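Local atomic coordinates of COG0546: Predicted phosphatases (Streptococcus pneumoniae, PDB entry 2AH5), a protein that is of unknown function but, as a member of the haloacid dehalogenase-like hydrolase family, probably acts as a phosphatase. Residues 134-137 / 141-144; 28-33 / 53-58. All coordinates share one frame; numbering follows the deposited sequence.

Contact 1: residues 134-137 / 141-144; sequences PEAP and DVIH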
# COMPACT_ATOMS: atom_id res chain seq x y z
N PRO A 134 16.21 1.77 5.23
CA PRO A 134 17.42 2.07 4.45
C PRO A 134 17.74 0.95 3.43
O PRO A 134 18.15 1.24 2.31
CB PRO A 134 18.52 2.16 5.52
CG PRO A 134 17.79 2.51 6.80
CD PRO A 134 16.50 1.69 6.68
N GLU A 135 17.52 -0.30 3.84
CA GLU A 135 17.65 -1.46 2.94
C GLU A 135 16.69 -1.41 1.73
O GLU A 135 17.00 -1.94 0.64
CB GLU A 135 17.40 -2.75 3.73
CG GLU A 135 17.99 -4.01 3.12
CD GLU A 135 17.43 -5.27 3.76
OE1 GLU A 135 16.88 -5.19 4.88
OE2 GLU A 135 17.54 -6.36 3.14
N ALA A 136 15.54 -0.77 1.93
CA ALA A 136 14.45 -0.77 0.95
C ALA A 136 13.64 0.54 0.88
O ALA A 136 12.57 0.66 1.48
CB ALA A 136 13.55 -1.97 1.21
N PRO A 137 14.15 1.53 0.14
CA PRO A 137 13.42 2.82 0.06
C PRO A 137 12.14 2.83 -0.80
O PRO A 137 11.18 3.58 -0.50
CB PRO A 137 14.47 3.79 -0.49
CG PRO A 137 15.67 3.01 -0.78
CD PRO A 137 15.41 1.56 -0.61
N ASP A 141 12.51 -2.38 -3.98
CA ASP A 141 13.46 -2.81 -2.92
C ASP A 141 12.77 -3.65 -1.84
O ASP A 141 13.30 -4.68 -1.38
CB ASP A 141 14.11 -1.58 -2.31
CG ASP A 141 14.72 -0.66 -3.36
OD1 ASP A 141 15.60 -1.13 -4.10
OD2 ASP A 141 14.28 0.50 -3.46
N VAL A 142 11.55 -3.24 -1.48
CA VAL A 142 10.76 -3.96 -0.49
C VAL A 142 10.42 -5.37 -1.01
O VAL A 142 10.58 -6.37 -0.30
CB VAL A 142 9.47 -3.15 -0.12
CG1 VAL A 142 8.61 -3.92 0.87
CG2 VAL A 142 9.86 -1.78 0.47
N ILE A 143 10.00 -5.43 -2.26
CA ILE A 143 9.67 -6.71 -2.92
C ILE A 143 10.93 -7.60 -2.97
O ILE A 143 10.87 -8.79 -2.60
CB ILE A 143 9.10 -6.46 -4.34
CG1 ILE A 143 7.72 -5.78 -4.27
CG2 ILE A 143 9.06 -7.74 -5.16
CD1 ILE A 143 7.09 -5.39 -5.59
N HIS A 144 12.06 -7.02 -3.41
CA HIS A 144 13.34 -7.75 -3.36
C HIS A 144 13.63 -8.33 -1.98
O HIS A 144 14.03 -9.49 -1.85
CB HIS A 144 14.52 -6.85 -3.76
CG HIS A 144 14.71 -6.70 -5.25
ND1 HIS A 144 14.74 -7.77 -6.12
CD2 HIS A 144 14.87 -5.59 -6.01
CE1 HIS A 144 14.91 -7.33 -7.36
NE2 HIS A 144 14.99 -6.01 -7.31
O HOH W 1 15.98 -4.68 -1.01
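Ala136 and Asp141 pack directly against each other where the loop before helix 139-149 turns back over the first turn of that helix. Their CA atoms are 4.5 Å apart. The CB of Asp141 points at the loop and meets the CA of Ala136 at 3.4 Å. The methyl group of Ala136 lies over the backbone where Asp141 joins Val142, with CB 3.6 Å from Val142 N. Val142 adds one branch to this side. Its CG1 is anti to the backbone N (chi1 178°), which places CG2 beside that N and turns it to the loop. CG2 of Val142 then rests 3.8 Å from CB of Ala136. Ala136 and Val142 are both buried, and this is the tight, apolar part of the contact. Strand 128-132 is an outermost strand of the parallel sheet in the Rossmann-like core of the HAD fold. The loop carries the chain from this strand into helix 139-149, so the contact packs a strand-to-helix connection onto its own helix. Further out a carboxylate replaces the methyls. The side chains of Asp141 and Pro137 cross at about a right angle, and OD2 of Asp141 sits 3.2 Å from the ring carbon CD of Pro137. The polar partner of this oxygen is the backbone N of His138, whose hydrogen bond helps hold the carboxylate at the start of the helix. On the side of Glu135 the direct packing is thin, and a water links the two backbones. Water 1 donates to O of Asp141 at 2.7 Å and makes a long, weak bond to O of Glu135 at 3.4 Å. The exposed side chain of Glu135 keeps clear of residues 141-144 and touches Gln145, further along the helix, instead.

Contact 2: residues 28-33 / 53-58; sequences YTFKEL and SSFATC
The ring of Phe55 points one edge at the ring of Phe30, whose CE1 and CZ lie near the Phe55 plane. The two planes are inclined at 75° and the centroids are 5.8 Å apart. CE2 of Phe55 lies 3.9 Å from both CZ and CE1 of Phe30. Thr29 meets the far end of the Phe55 ring. Chi1 of -55° sets OG1 of Thr29 beside the backbone N, which leaves the methyl CG2 to face the ring, 3.7 Å from Phe55 CZ. OG1 of Thr29 is hydrogen-bonded to O of Ala25, one turn back. The contact belongs to the small helical cap domain of this HAD-type protein, where helix 19-33 packs against helix 51-56. Phe26 of helix 19-33 also meets Phe55, edge-to-face. Three residues on from Phe55, Cys58 brings its sulfur to the CZ and CE1 corner of the Phe30 ring in an oblique sulfur-aromatic contact, with SG 3.6 Å from CZ. The turn that carries Cys58 is held by Thr57, whose OG1 donates to O of Ser54 at 2.6 Å, in the carbonyl plane.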
# COMPACT_ATOMS: atom_id res chain seq x y z
N TYR A 28 -4.57 18.64 8.42
CA TYR A 28 -3.90 19.16 9.63
C TYR A 28 -2.65 19.94 9.24
O TYR A 28 -2.37 21.02 9.80
CB TYR A 28 -3.52 18.02 10.62
CG TYR A 28 -2.78 18.56 11.84
CD1 TYR A 28 -3.47 19.28 12.82
CD2 TYR A 28 -1.38 18.43 11.96
CE1 TYR A 28 -2.80 19.81 13.94
CE2 TYR A 28 -0.70 18.96 13.07
CZ TYR A 28 -1.43 19.65 14.04
OH TYR A 28 -0.78 20.21 15.13
N THR A 29 -1.89 19.40 8.28
CA THR A 29 -0.66 20.05 7.83
C THR A 29 -0.93 21.41 7.20
O THR A 29 -0.30 22.39 7.56
CB THR A 29 0.17 19.14 6.90
OG1 THR A 29 0.42 17.91 7.59
CG2 THR A 29 1.54 19.80 6.55
N PHE A 30 -1.87 21.46 6.26
CA PHE A 30 -2.25 22.72 5.63
C PHE A 30 -2.81 23.74 6.63
O PHE A 30 -2.49 24.94 6.52
CB PHE A 30 -3.19 22.48 4.45
CG PHE A 30 -2.60 21.58 3.38
CD1 PHE A 30 -1.37 21.87 2.80
CD2 PHE A 30 -3.28 20.45 2.96
CE1 PHE A 30 -0.81 21.03 1.80
CE2 PHE A 30 -2.75 19.61 1.98
CZ PHE A 30 -1.50 19.90 1.40
N LYS A 31 -3.62 23.28 7.58
CA LYS A 31 -4.09 24.16 8.69
C LYS A 31 -2.88 24.77 9.45
O LYS A 31 -2.82 25.97 9.69
CB LYS A 31 -5.00 23.40 9.66
CG LYS A 31 -5.20 24.13 11.02
CD LYS A 31 -6.05 23.35 11.99
CE LYS A 31 -6.15 24.11 13.31
NZ LYS A 31 -7.22 23.56 14.21
N GLU A 32 -1.89 23.94 9.79
CA GLU A 32 -0.74 24.44 10.55
C GLU A 32 0.12 25.39 9.75
O GLU A 32 0.67 26.38 10.30
CB GLU A 32 0.10 23.28 11.11
CG GLU A 32 -0.62 22.48 12.23
CD GLU A 32 -1.08 23.38 13.38
OE1 GLU A 32 -0.23 24.07 13.96
OE2 GLU A 32 -2.29 23.41 13.67
N LEU A 33 0.23 25.12 8.44
CA LEU A 33 1.01 25.97 7.54
C LEU A 33 0.26 27.25 7.12
O LEU A 33 0.84 28.17 6.52
CB LEU A 33 1.49 25.17 6.33
CG LEU A 33 2.46 24.02 6.64
CD1 LEU A 33 2.86 23.31 5.36
CD2 LEU A 33 3.70 24.45 7.43
N SER A 53 6.78 14.16 -2.58
CA SER A 53 6.29 14.44 -3.93
C SER A 53 4.93 15.13 -3.94
O SER A 53 4.71 16.10 -4.69
CB SER A 53 6.24 13.16 -4.75
OG SER A 53 6.03 13.48 -6.11
N SER A 54 4.00 14.64 -3.12
CA SER A 54 2.69 15.27 -2.97
C SER A 54 2.78 16.70 -2.48
O SER A 54 2.18 17.58 -3.08
CB SER A 54 1.79 14.44 -2.06
OG SER A 54 1.48 13.21 -2.69
N PHE A 55 3.50 16.92 -1.38
CA PHE A 55 3.66 18.28 -0.85
C PHE A 55 4.34 19.22 -1.85
O PHE A 55 4.06 20.41 -1.88
CB PHE A 55 4.42 18.28 0.48
CG PHE A 55 3.58 17.90 1.68
CD1 PHE A 55 4.00 16.89 2.54
CD2 PHE A 55 2.38 18.57 1.97
CE1 PHE A 55 3.25 16.55 3.67
CE2 PHE A 55 1.62 18.23 3.09
CZ PHE A 55 2.05 17.20 3.94
N ALA A 56 5.25 18.68 -2.65
CA ALA A 56 5.87 19.49 -3.71
C ALA A 56 4.83 20.06 -4.69
O ALA A 56 5.00 21.15 -5.23
CB ALA A 56 6.96 18.71 -4.44
N THR A 57 3.72 19.35 -4.91
CA THR A 57 2.69 19.87 -5.81
C THR A 57 2.00 21.15 -5.33
O THR A 57 1.43 21.90 -6.14
CB THR A 57 1.64 18.81 -6.22
OG1 THR A 57 0.83 18.45 -5.09
CG2 THR A 57 2.32 17.56 -6.81
N CYS A 58 2.05 21.43 -4.02
CA CYS A 58 1.24 22.53 -3.48
C CYS A 58 1.94 23.45 -2.47
O CYS A 58 1.32 24.39 -1.96
CB CYS A 58 -0.05 21.97 -2.86
SG CYS A 58 0.24 20.62 -1.72

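The two contacts lie in different parts of the fold, with centres about 26 Å apart and nearest atoms about 12 Å apart. They share no helix or strand. Contact 2 is buried and joins two helices of the cap, which are well separated in sequence. Contact 1 is only partly buried and lies at the edge of the parallel-sheet domain, between a loop and the helix that follows it. Their chemistry differs accordingly. Aromatic rings, a methyl group and a sulfur make up contact 2. Contact 1 combines small apolar groups with a carboxylate and a water bridge with one weak arm. The buried areas are nevertheless similar, 179 Å² for contact 1 and 171 Å² for contact 2.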